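Endo-b-1,4-glucanase (Nasutitermes takasagoensis, PDB 1KS8) probably hydrolyses internal beta-1,4-glucosidic linkages of cellulose and related beta-glucans, using a family 9 catalytic domain with an (alpha/alpha)6 fold. Local coordinates at residues A157-A162 and N175-H180; T276-V281 and S325-F330; G56-F61 and G128-M133; E17-G22 and P358-S363; H124-W127 and D132-M135. All blocks are in the same frame, centred on the assembly; numbering follows the deposited sequence.

Contact 1 (A157-A162 and N175-H180)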
# COMPACT_ATOMS: atom_id res chain seq x y z
N ALA A 157 9.63 5.34 7.08
CA ALA A 157 9.86 3.93 6.79
C ALA A 157 9.91 3.70 5.29
O ALA A 157 10.79 2.99 4.79
CB ALA A 157 8.76 3.08 7.42
N ALA A 158 8.97 4.30 4.56
CA ALA A 158 8.92 4.15 3.12
C ALA A 158 10.19 4.69 2.48
O ALA A 158 10.77 4.07 1.59
CB ALA A 158 7.70 4.87 2.55
N LEU A 159 10.63 5.86 2.95
CA LEU A 159 11.83 6.48 2.41
C LEU A 159 13.08 5.65 2.72
O LEU A 159 13.95 5.49 1.87
CB LEU A 159 11.98 7.90 2.98
CG LEU A 159 10.90 8.88 2.50
CD1 LEU A 159 10.93 10.13 3.36
CD2 LEU A 159 11.12 9.22 1.04
N ALA A 160 13.15 5.12 3.94
CA ALA A 160 14.29 4.30 4.33
C ALA A 160 14.31 3.02 3.51
O ALA A 160 15.36 2.59 3.03
CB ALA A 160 14.22 3.98 5.82
N ALA A 161 13.15 2.39 3.35
CA ALA A 161 13.06 1.17 2.57
C ALA A 161 13.47 1.47 1.13
O ALA A 161 14.22 0.71 0.51
CB ALA A 161 11.65 0.61 2.62
N ALA A 162 12.98 2.58 0.60
CA ALA A 162 13.31 2.96 -0.77
C ALA A 162 14.81 3.23 -0.92
O ALA A 162 15.39 2.94 -1.96
CB ALA A 162 12.51 4.19 -1.18
N ASN A 175 20.79 8.42 -1.20
CA ASN A 175 21.26 9.31 -0.14
C ASN A 175 20.20 10.35 0.21
O ASN A 175 19.98 10.66 1.38
CB ASN A 175 22.55 10.02 -0.57
CG ASN A 175 23.74 9.09 -0.63
OD1 ASN A 175 24.82 9.47 -1.10
ND2 ASN A 175 23.56 7.86 -0.16
N ASN A 176 19.56 10.90 -0.82
CA ASN A 176 18.53 11.90 -0.63
C ASN A 176 17.35 11.31 0.13
O ASN A 176 16.83 11.92 1.06
CB ASN A 176 18.07 12.44 -2.00
CG ASN A 176 17.02 13.51 -1.88
OD1 ASN A 176 17.08 14.37 -1.00
ND2 ASN A 176 16.05 13.50 -2.80
N LEU A 177 16.94 10.11 -0.26
CA LEU A 177 15.83 9.43 0.41
C LEU A 177 16.13 9.25 1.89
O LEU A 177 15.29 9.52 2.75
CB LEU A 177 15.62 8.05 -0.22
CG LEU A 177 15.03 7.99 -1.63
CD1 LEU A 177 15.18 6.58 -2.19
CD2 LEU A 177 13.56 8.40 -1.59
N LEU A 178 17.35 8.80 2.20
CA LEU A 178 17.75 8.57 3.58
C LEU A 178 17.78 9.84 4.41
O LEU A 178 17.40 9.82 5.58
CB LEU A 178 19.12 7.89 3.61
CG LEU A 178 19.56 7.33 4.97
CD1 LEU A 178 18.54 6.32 5.48
CD2 LEU A 178 20.93 6.69 4.83
N THR A 179 18.22 10.95 3.82
CA THR A 179 18.27 12.21 4.54
C THR A 179 16.86 12.58 5.01
O THR A 179 16.64 12.92 6.17
CB THR A 179 18.83 13.35 3.66
OG1 THR A 179 20.21 13.09 3.38
CG2 THR A 179 18.70 14.69 4.37
N HIS A 180 15.91 12.50 4.09
CA HIS A 180 14.52 12.81 4.40
C HIS A 180 13.95 11.83 5.41
O HIS A 180 13.19 12.22 6.30
CB HIS A 180 13.68 12.79 3.12
CG HIS A 180 13.88 14.00 2.26
ND1 HIS A 180 13.27 15.21 2.52
CD2 HIS A 180 14.65 14.20 1.16
CE1 HIS A 180 13.66 16.10 1.62
NE2 HIS A 180 14.50 15.51 0.79
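L177 and L159 pack against each other where two consecutive helices of the (alpha/alpha)6 fold, 149-165 and 171-190, run antiparallel. The two segments form a tight helical hairpin. Their axes come within 7.9 Å, with 154° between their directions. Small residues help: the segment 157-162 is all alanine apart from L159.

L177 reaches across from the second helix. Its CB lies 3.7 Å from the backbone O of L159. The first torsion (chi1 -71°) sets CG beside the backbone N, opposite the carbonyl carbon, and the isobutyl group is carried over to the first helix. There it forks. CD1 goes to the end of the segment, 3.6 Å from the carbonyl C of A162 and 3.7 Å from A162 CB. CD2 turns to the other leucine and meets L159 CD2 at 3.7 Å. The two leucines cross obliquely, branch against branch.

The contact is buried, and its side-chain contacts are apolar. Helix 89-106 closes over it, with T100 touching both A162 and L177. On the first helix, A157 and A161 rest on W221 of helix 212-226. The imidazole of H180 leads away, and its ND1 is hydrogen-bonded to H107. What it offers the contact is its CB, which lies 3.8 Å from L159 CD1.

Contact 2 (T276-V281 and S325-F330)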
# COMPACT_ATOMS: atom_id res chain seq x y z
N THR A 276 6.45 -14.72 18.43
CA THR A 276 5.23 -13.95 18.20
C THR A 276 4.72 -14.12 16.78
O THR A 276 3.52 -14.21 16.55
CB THR A 276 5.45 -12.46 18.51
OG1 THR A 276 5.98 -12.32 19.84
CG2 THR A 276 4.14 -11.70 18.42
N VAL A 277 5.64 -14.17 15.81
CA VAL A 277 5.26 -14.34 14.41
C VAL A 277 4.63 -15.72 14.19
O VAL A 277 3.57 -15.82 13.56
CB VAL A 277 6.48 -14.17 13.48
CG1 VAL A 277 6.10 -14.55 12.05
CG2 VAL A 277 6.97 -12.73 13.52
N GLN A 278 5.28 -16.77 14.68
CA GLN A 278 4.76 -18.13 14.53
C GLN A 278 3.38 -18.27 15.16
O GLN A 278 2.49 -18.90 14.60
CB GLN A 278 5.70 -19.16 15.18
CG GLN A 278 4.99 -20.47 15.55
CD GLN A 278 5.88 -21.48 16.27
OE1 GLN A 278 5.38 -22.36 16.98
NE2 GLN A 278 7.19 -21.38 16.07
N SER A 279 3.22 -17.69 16.35
CA SER A 279 1.95 -17.76 17.05
C SER A 279 0.83 -17.15 16.21
O SER A 279 -0.26 -17.71 16.11
CB SER A 279 2.05 -17.03 18.39
OG SER A 279 0.82 -17.11 19.09
N TYR A 280 1.11 -16.00 15.61
CA TYR A 280 0.12 -15.32 14.78
C TYR A 280 -0.21 -16.11 13.52
O TYR A 280 -1.38 -16.32 13.20
CB TYR A 280 0.63 -13.93 14.40
CG TYR A 280 -0.29 -13.19 13.45
CD1 TYR A 280 -1.58 -12.84 13.83
CD2 TYR A 280 0.13 -12.86 12.16
CE1 TYR A 280 -2.44 -12.18 12.95
CE2 TYR A 280 -0.72 -12.20 11.27
CZ TYR A 280 -2.00 -11.86 11.67
OH TYR A 280 -2.85 -11.22 10.80
N VAL A 281 0.82 -16.54 12.79
CA VAL A 281 0.59 -17.29 11.57
C VAL A 281 -0.14 -18.60 11.84
O VAL A 281 -1.09 -18.94 11.13
CB VAL A 281 1.93 -17.59 10.84
CG1 VAL A 281 1.67 -18.49 9.64
CG2 VAL A 281 2.57 -16.28 10.39
N SER A 325 7.74 -24.53 4.21
CA SER A 325 6.88 -25.21 3.25
C SER A 325 5.39 -24.98 3.48
O SER A 325 4.66 -24.61 2.56
CB SER A 325 7.17 -26.71 3.24
OG SER A 325 8.48 -26.96 2.75
N SER A 326 4.93 -25.20 4.71
CA SER A 326 3.52 -25.03 5.03
C SER A 326 3.07 -23.57 4.95
O SER A 326 1.97 -23.28 4.48
CB SER A 326 3.21 -25.60 6.42
OG SER A 326 3.97 -24.96 7.43
N TYR A 327 3.91 -22.66 5.41
CA TYR A 327 3.58 -21.23 5.38
C TYR A 327 3.48 -20.73 3.95
O TYR A 327 2.56 -19.99 3.60
CB TYR A 327 4.63 -20.43 6.15
CG TYR A 327 4.48 -20.47 7.66
CD1 TYR A 327 3.61 -21.37 8.28
CD2 TYR A 327 5.21 -19.60 8.47
CE1 TYR A 327 3.48 -21.41 9.67
CE2 TYR A 327 5.08 -19.62 9.85
CZ TYR A 327 4.22 -20.53 10.45
OH TYR A 327 4.11 -20.54 11.82
N ARG A 328 4.43 -21.13 3.11
CA ARG A 328 4.44 -20.72 1.71
C ARG A 328 3.23 -21.30 0.98
O ARG A 328 2.60 -20.63 0.17
CB ARG A 328 5.73 -21.17 1.04
CG ARG A 328 6.94 -20.35 1.45
CD ARG A 328 8.25 -20.99 1.05
NE ARG A 328 9.37 -20.11 1.35
CZ ARG A 328 10.65 -20.49 1.39
NH1 ARG A 328 10.98 -21.75 1.16
NH2 ARG A 328 11.59 -19.59 1.66
N GLN A 329 2.91 -22.55 1.28
CA GLN A 329 1.77 -23.21 0.65
C GLN A 329 0.48 -22.50 1.04
O GLN A 329 -0.36 -22.23 0.18
CB GLN A 329 1.70 -24.68 1.09
CG GLN A 329 0.51 -25.45 0.51
CD GLN A 329 0.68 -25.78 -0.96
OE1 GLN A 329 -0.24 -26.32 -1.59
NE2 GLN A 329 1.84 -25.48 -1.51
N PHE A 330 0.31 -22.20 2.32
CA PHE A 330 -0.91 -21.53 2.75
C PHE A 330 -1.02 -20.15 2.12
O PHE A 330 -2.09 -19.75 1.68
CB PHE A 330 -0.98 -21.40 4.27
CG PHE A 330 -2.35 -21.06 4.77
CD1 PHE A 330 -3.25 -22.06 5.13
CD2 PHE A 330 -2.79 -19.74 4.79
CE1 PHE A 330 -4.56 -21.76 5.51
CE2 PHE A 330 -4.09 -19.42 5.16
CZ PHE A 330 -4.98 -20.43 5.52
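V281 points one methyl, CG1, at the face of the Y327 ring. This methyl does most of the touching. V281 CG1 stands 3.3 Å above the ring plane, over the centre, and its line to the centroid is only 14° off the ring normal. This is a CH-pi contact with a face of the ring. The nearest ring atoms are CZ and CE1 of Y327, each 3.4 Å from V281 CG1. V281 CB stays close as well, 3.7 Å from Y327 CZ, so the valine leans toward the hydroxyl end of the ring. With chi1 at 175°, CG1 extends opposite the valine's own backbone N, and this places the methyl above the tyrosine.

The two residues belong to helices 271-286 and 324-341 of the (alpha/alpha)6 fold. The backbones keep apart: the closest CA atoms, those of V281 and Y327, are 7.9 Å from each other. The tyrosine spans this distance from the second helix. Its chi1 of -79° puts CG beside the backbone N and directs the ring at the first helix. I285 of helix 271-286 and L322 also touch the Y327 side chain. M314 of helix 303-319 packs on V281.

Q278 lies one helical turn before V281 and meets the far end of the tyrosine. Its side chain crosses that of Y327 at about a right angle. Y327 OH comes up against the aliphatic CB and CG of Q278, 3.8 Å from CG. The backbone O of Q278 is 3.6 Å from Y327 OH.

Contact 3 (G56-F61 and G128-M133)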
# COMPACT_ATOMS: atom_id res chain seq x y z
N GLY A 56 -10.55 4.81 -5.75
CA GLY A 56 -11.35 5.11 -6.92
C GLY A 56 -11.60 6.61 -7.02
O GLY A 56 -12.27 7.08 -7.94
N ASP A 57 -11.04 7.34 -6.05
CA ASP A 57 -11.16 8.79 -5.95
C ASP A 57 -9.86 9.46 -6.37
O ASP A 57 -8.95 8.81 -6.89
CB ASP A 57 -11.50 9.17 -4.50
CG ASP A 57 -10.47 8.66 -3.50
OD1 ASP A 57 -9.62 7.81 -3.86
OD2 ASP A 57 -10.51 9.10 -2.32
N PHE A 58 -9.75 10.77 -6.14
CA PHE A 58 -8.54 11.49 -6.53
C PHE A 58 -7.86 12.22 -5.39
O PHE A 58 -7.06 13.13 -5.61
CB PHE A 58 -8.87 12.43 -7.70
CG PHE A 58 -9.42 11.71 -8.90
CD1 PHE A 58 -10.65 12.05 -9.44
CD2 PHE A 58 -8.71 10.64 -9.46
CE1 PHE A 58 -11.19 11.33 -10.51
CE2 PHE A 58 -9.24 9.92 -10.53
CZ PHE A 58 -10.48 10.26 -11.06
N VAL A 59 -8.17 11.82 -4.17
CA VAL A 59 -7.52 12.41 -3.01
C VAL A 59 -6.19 11.69 -2.84
O VAL A 59 -6.07 10.50 -3.12
CB VAL A 59 -8.33 12.19 -1.71
CG1 VAL A 59 -7.56 12.76 -0.52
CG2 VAL A 59 -9.69 12.85 -1.81
N LYS A 60 -5.18 12.44 -2.40
CA LYS A 60 -3.88 11.86 -2.13
C LYS A 60 -3.80 11.78 -0.60
O LYS A 60 -3.53 12.77 0.08
CB LYS A 60 -2.78 12.74 -2.74
CG LYS A 60 -2.67 12.51 -4.26
CD LYS A 60 -2.30 13.75 -5.06
CE LYS A 60 -0.92 14.28 -4.75
NZ LYS A 60 -0.48 15.25 -5.80
N PHE A 61 -4.11 10.60 -0.07
CA PHE A 61 -4.09 10.34 1.38
C PHE A 61 -2.70 9.81 1.73
O PHE A 61 -2.35 8.67 1.41
CB PHE A 61 -5.16 9.30 1.74
CG PHE A 61 -6.56 9.86 1.82
CD1 PHE A 61 -6.90 10.78 2.81
CD2 PHE A 61 -7.56 9.43 0.94
CE1 PHE A 61 -8.20 11.27 2.92
CE2 PHE A 61 -8.87 9.92 1.05
CZ PHE A 61 -9.19 10.84 2.04
N GLY A 128 -15.74 11.50 -12.51
CA GLY A 128 -15.30 11.77 -13.87
C GLY A 128 -13.80 11.56 -13.99
O GLY A 128 -13.19 10.94 -13.12
N ARG A 129 -13.22 12.06 -15.07
CA ARG A 129 -11.78 11.91 -15.30
C ARG A 129 -11.01 12.89 -14.41
O ARG A 129 -11.44 14.03 -14.22
CB ARG A 129 -11.46 12.17 -16.77
CG ARG A 129 -12.07 11.14 -17.72
CD ARG A 129 -11.84 11.52 -19.18
NE ARG A 129 -12.62 12.70 -19.54
CZ ARG A 129 -13.72 12.68 -20.28
NH1 ARG A 129 -14.20 11.54 -20.77
NH2 ARG A 129 -14.37 13.81 -20.50
N PRO A 130 -9.86 12.47 -13.87
CA PRO A 130 -9.11 13.39 -13.01
C PRO A 130 -8.68 14.69 -13.69
O PRO A 130 -8.65 15.74 -13.04
CB PRO A 130 -7.94 12.54 -12.52
CG PRO A 130 -7.74 11.54 -13.62
CD PRO A 130 -9.15 11.19 -14.04
N GLU A 131 -8.36 14.62 -14.98
CA GLU A 131 -7.94 15.81 -15.71
C GLU A 131 -9.09 16.81 -15.87
O GLU A 131 -8.87 17.95 -16.26
CB GLU A 131 -7.39 15.44 -17.09
CG GLU A 131 -8.38 14.68 -17.98
CD GLU A 131 -8.22 13.17 -17.89
OE1 GLU A 131 -7.93 12.65 -16.79
OE2 GLU A 131 -8.42 12.50 -18.93
N ASP A 132 -10.31 16.38 -15.56
CA ASP A 132 -11.48 17.25 -15.67
C ASP A 132 -11.89 17.92 -14.36
O ASP A 132 -12.86 18.67 -14.32
CB ASP A 132 -12.68 16.47 -16.23
CG ASP A 132 -12.51 16.07 -17.68
OD1 ASP A 132 -11.62 16.61 -18.36
OD2 ASP A 132 -13.28 15.20 -18.14
N MET A 133 -11.16 17.65 -13.28
CA MET A 133 -11.48 18.25 -11.99
C MET A 133 -11.35 19.77 -12.05
O MET A 133 -10.42 20.29 -12.66
CB MET A 133 -10.55 17.73 -10.89
CG MET A 133 -10.73 16.27 -10.54
SD MET A 133 -9.81 15.82 -9.05
CE MET A 133 -8.15 15.67 -9.71
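F58 and P130 mark the closest backbone approach, with CA atoms 6.8 Å apart. F58 lies in the loop that leads into strand 60-61 of the small antiparallel sheet beside the (alpha/alpha)6 helices. P130 starts a 3-10 turn, 130-132, closed by a 2.9 Å bond from D132 N to R129 O. The same turn is tied by a salt bridge: NE and NH2 of R129 grip D132 OD2 side-on. R129 NH1 turns to the carbonyls of P366 and A370.

The ring of F58 carries the contact. P130 lies over one face as a CH-pi partner. P130 CB is 3.6 Å from the ring centroid, 13° off the normal, and P130 CD is 3.4 Å from F58 CZ. M133 comes obliquely, bent at its third torsion (chi3 -78°), which turns the methyl back to F58 CB. Its SD lies 3.8 Å from F58 CB and 4.9 Å from the ring centroid, a Met-aromatic contact. F53 meets the same ring edge-to-face.

G128 O is buried here without a hydrogen-bond partner. It lies near the ring plane at the edge, 3.3 Å from F58 CE1.

Contact 4 (E17-G22 and P358-S363). With SO4 (sulfate ion), chain B.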
# COMPACT_ATOMS: atom_id res chain seq x y z
N GLU A 17 0.15 2.12 -12.21
CA GLU A 17 0.29 3.15 -13.24
C GLU A 17 -1.05 3.87 -13.39
O GLU A 17 -1.10 5.07 -13.64
CB GLU A 17 0.70 2.56 -14.60
CG GLU A 17 2.13 2.05 -14.68
CD GLU A 17 2.67 2.08 -16.10
OE1 GLU A 17 3.72 1.45 -16.35
OE2 GLU A 17 2.05 2.73 -16.97
N ALA A 18 -2.15 3.12 -13.25
CA ALA A 18 -3.49 3.68 -13.38
C ALA A 18 -3.85 4.61 -12.22
O ALA A 18 -4.79 5.40 -12.33
CB ALA A 18 -4.52 2.55 -13.46
N GLN A 19 -3.10 4.52 -11.12
CA GLN A 19 -3.33 5.34 -9.94
C GLN A 19 -2.45 6.58 -9.88
O GLN A 19 -2.55 7.38 -8.96
CB GLN A 19 -3.10 4.52 -8.67
CG GLN A 19 -4.06 3.37 -8.46
CD GLN A 19 -5.50 3.84 -8.35
OE1 GLN A 19 -6.26 3.78 -9.31
NE2 GLN A 19 -5.87 4.32 -7.17
N ARG A 20 -1.57 6.74 -10.87
CA ARG A 20 -0.67 7.88 -10.88
C ARG A 20 -1.34 9.24 -11.04
O ARG A 20 -2.21 9.43 -11.89
CB ARG A 20 0.37 7.72 -11.98
CG ARG A 20 1.37 6.61 -11.75
CD ARG A 20 2.24 6.42 -12.97
NE ARG A 20 3.29 5.43 -12.72
CZ ARG A 20 4.20 5.07 -13.61
NH1 ARG A 20 4.20 5.61 -14.82
NH2 ARG A 20 5.13 4.18 -13.29
N SER A 21 -0.92 10.17 -10.20
CA SER A 21 -1.42 11.54 -10.24
C SER A 21 -0.28 12.40 -10.79
O SER A 21 0.90 12.02 -10.70
CB SER A 21 -1.79 12.01 -8.83
OG SER A 21 -2.24 13.36 -8.85
N GLY A 22 -0.62 13.55 -11.37
CA GLY A 22 0.40 14.44 -11.91
C GLY A 22 0.70 14.27 -13.38
O GLY A 22 -0.12 13.77 -14.14
N PRO A 358 -15.31 -2.08 -11.17
CA PRO A 358 -14.73 -1.60 -9.92
C PRO A 358 -15.19 -0.18 -9.60
O PRO A 358 -15.46 0.61 -10.51
CB PRO A 358 -13.22 -1.68 -10.19
CG PRO A 358 -13.12 -1.50 -11.67
CD PRO A 358 -14.27 -2.34 -12.18
N HIS A 359 -15.31 0.12 -8.31
CA HIS A 359 -15.74 1.43 -7.84
C HIS A 359 -14.53 2.34 -8.09
O HIS A 359 -13.77 2.66 -7.17
CB HIS A 359 -16.04 1.34 -6.34
CG HIS A 359 -16.66 2.57 -5.77
ND1 HIS A 359 -17.99 2.88 -5.94
CD2 HIS A 359 -16.13 3.58 -5.03
CE1 HIS A 359 -18.26 4.03 -5.33
NE2 HIS A 359 -17.14 4.46 -4.77
N HIS A 360 -14.39 2.77 -9.33
CA HIS A 360 -13.22 3.53 -9.74
C HIS A 360 -13.57 4.50 -10.86
O HIS A 360 -14.00 4.10 -11.94
CB HIS A 360 -12.20 2.48 -10.19
CG HIS A 360 -10.83 3.01 -10.46
ND1 HIS A 360 -10.43 3.41 -11.71
CD2 HIS A 360 -9.75 3.13 -9.66
CE1 HIS A 360 -9.15 3.75 -11.67
NE2 HIS A 360 -8.72 3.60 -10.44
N ARG A 361 -13.36 5.78 -10.59
CA ARG A 361 -13.69 6.83 -11.54
C ARG A 361 -12.96 6.85 -12.87
O ARG A 361 -13.60 6.76 -13.92
CB ARG A 361 -13.53 8.19 -10.86
CG ARG A 361 -14.54 8.44 -9.76
CD ARG A 361 -14.18 9.67 -8.95
NE ARG A 361 -15.18 9.96 -7.92
CZ ARG A 361 -15.35 9.26 -6.80
NH1 ARG A 361 -14.59 8.20 -6.55
NH2 ARG A 361 -16.28 9.63 -5.92
N SER A 362 -11.64 6.94 -12.85
CA SER A 362 -10.91 7.04 -14.11
C SER A 362 -11.14 5.89 -15.08
O SER A 362 -11.27 6.11 -16.29
CB SER A 362 -9.41 7.25 -13.87
OG SER A 362 -8.79 6.12 -13.30
N SER A 363 -11.22 4.66 -14.58
CA SER A 363 -11.44 3.53 -15.48
C SER A 363 -12.87 3.46 -16.01
O SER A 363 -13.12 2.85 -17.04
CB SER A 363 -11.07 2.21 -14.79
OG SER A 363 -11.90 1.94 -13.67
S SO4 B . -15.39 7.15 -3.02
O1 SO4 B . -16.53 6.02 -2.80
O2 SO4 B . -16.12 8.34 -3.40
O3 SO4 B . -14.69 7.29 -1.92
O4 SO4 B . -14.65 6.66 -4.16
O HOH W 1 -6.99 6.81 -11.40
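Near the predicted active site of this (alpha/alpha)6 enzyme, H360 and Q19 join the end of helix 5-18 to the chain at 358-363. The H360 side chain is about 7 Å from that of E412, predicted to be catalytic.

H360 NE2 donates to Q19 OE1 at 2.7 Å, nearly straight at 166°. Q19 OE1 sits at the edge of the imidazole, in its plane. NE2 lies in the carbonyl plane, and the amide is turned 43° from the ring. The other amide end is fixed too, as Q19 NE2 bonds to A55 O.

H360 is also the N-cap of a short, weakly bonded helix. Its CG extends opposite the backbone N (chi1 -171°), and ND1 faces the helix start. S363 N donates to H360 ND1 at 3.2 Å, and S363 OG is hydrogen-bonded to the same ND1 at 2.9 Å. A leucine here would probably leave Q19 OE1 without its donor and S363 N without its cap.

A water adds a second bridge. It donates to A18 O and bonds to S362 OG at 2.7 Å.

The neighbouring residues hold a sulfate, probably from the crystallisation liquor. H359 NE2 donates to its O1 at 2.6 Å. R361 uses its two terminal nitrogens on the sulfate, which lies in the guanidinium plane: NH1 bonds O4 and NH2 bonds O2, each at 2.8 Å.

Contact 5 (H124-W127 and D132-M135)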
# COMPACT_ATOMS: atom_id res chain seq x y z
N HIS A 124 -14.90 13.55 -3.57
CA HIS A 124 -15.88 12.49 -3.76
C HIS A 124 -17.21 12.91 -4.37
O HIS A 124 -17.96 12.07 -4.88
CB HIS A 124 -16.09 11.76 -2.44
CG HIS A 124 -14.84 11.10 -1.92
ND1 HIS A 124 -14.77 10.49 -0.69
CD2 HIS A 124 -13.61 10.97 -2.48
CE1 HIS A 124 -13.55 10.01 -0.51
NE2 HIS A 124 -12.83 10.28 -1.59
N ALA A 125 -17.51 14.20 -4.34
CA ALA A 125 -18.76 14.71 -4.91
C ALA A 125 -18.67 14.74 -6.44
O ALA A 125 -19.67 14.94 -7.12
CB ALA A 125 -19.04 16.11 -4.38
N PHE A 126 -17.47 14.54 -6.95
CA PHE A 126 -17.20 14.53 -8.38
C PHE A 126 -16.98 13.12 -8.89
O PHE A 126 -16.33 12.32 -8.23
CB PHE A 126 -15.94 15.37 -8.66
CG PHE A 126 -15.39 15.23 -10.05
CD1 PHE A 126 -15.98 15.90 -11.12
CD2 PHE A 126 -14.27 14.44 -10.30
CE1 PHE A 126 -15.45 15.80 -12.41
CE2 PHE A 126 -13.73 14.34 -11.58
CZ PHE A 126 -14.32 15.01 -12.64
N TRP A 127 -17.55 12.80 -10.05
CA TRP A 127 -17.33 11.51 -10.69
C TRP A 127 -16.97 11.81 -12.13
O TRP A 127 -17.80 12.33 -12.89
CB TRP A 127 -18.56 10.60 -10.64
CG TRP A 127 -18.23 9.20 -11.10
CD1 TRP A 127 -18.06 8.78 -12.39
CD2 TRP A 127 -17.88 8.09 -10.27
NE1 TRP A 127 -17.62 7.47 -12.41
CE2 TRP A 127 -17.50 7.02 -11.13
CE3 TRP A 127 -17.84 7.89 -8.88
CZ2 TRP A 127 -17.09 5.78 -10.64
CZ3 TRP A 127 -17.43 6.65 -8.40
CH2 TRP A 127 -17.06 5.61 -9.27
N ASP A 132 -10.31 16.38 -15.56
CA ASP A 132 -11.48 17.25 -15.67
C ASP A 132 -11.89 17.92 -14.36
O ASP A 132 -12.86 18.67 -14.32
CB ASP A 132 -12.68 16.47 -16.23
CG ASP A 132 -12.51 16.07 -17.68
OD1 ASP A 132 -11.62 16.61 -18.36
OD2 ASP A 132 -13.28 15.20 -18.14
N MET A 133 -11.16 17.65 -13.28
CA MET A 133 -11.48 18.25 -11.99
C MET A 133 -11.35 19.77 -12.05
O MET A 133 -10.42 20.29 -12.66
CB MET A 133 -10.55 17.73 -10.89
CG MET A 133 -10.73 16.27 -10.54
SD MET A 133 -9.81 15.82 -9.05
CE MET A 133 -8.15 15.67 -9.71
N THR A 134 -12.28 20.47 -11.42
CA THR A 134 -12.25 21.93 -11.39
C THR A 134 -12.42 22.45 -9.97
O THR A 134 -12.38 23.66 -9.75
CB THR A 134 -13.36 22.54 -12.27
OG1 THR A 134 -14.64 22.19 -11.75
CG2 THR A 134 -13.24 22.03 -13.70
N MET A 135 -12.62 21.55 -9.02
CA MET A 135 -12.81 21.97 -7.63
C MET A 135 -11.48 22.24 -6.94
O MET A 135 -10.44 21.72 -7.35
CB MET A 135 -13.58 20.90 -6.84
CG MET A 135 -12.74 19.73 -6.33
SD MET A 135 -12.06 18.66 -7.62
CE MET A 135 -13.49 17.63 -7.99
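F126 packs against M133 and M135, where the loop after helix 120-124 doubles back on itself.

The apolar contacts come first. M135 touches with its terminal methyl: CE is 3.4 Å from F126 CB and 3.7 Å from F126 CG. M135 is folded at chi2 and chi3 (-66° and -81°), and this curls CE back to the root of the phenylalanine. M133 uses the middle of its chain, with CG 3.7 Å from F126 CE2. Both methionines cross F126 at about a right angle and approach its ring obliquely. At the far end, F126 CZ is 4.2 Å from D132 CB, a looser contact. An alanine in place of F126 would probably open a gap beside M133 CG and leave the M135 methyl free to turn.

The polar links run to other parts. F126 O accepts from R361 NE, and H124 O from R361 NH2.

The contact lies near the surface, in the loop that links helix 120-124 to strand 139-142. A122 and D123 of that helix touch M135 and M133. F58, in the loop before strand 60-61, lies against F126.

In the fold
From the N terminus, contact 4 opens first, at 17-22, and closes last, at 358-363. All the other contacts nest in this long loop. Contact 3 opens at 56-61 and closes at 128-133. Contact 5 opens within that loop, at 124-127, and closes at 132-135, so the two overlap and share D132 and M133. Contacts 1 and 2 follow in series, each joining two helices; their centres are 30 Å apart. Contacts 3, 4 and 5 gather on one side of the chain's centre. R361 of contact 4 reaches both contact 3, at G56 O, and contact 5. Contact 2 lies on the opposite side of the chain's centre.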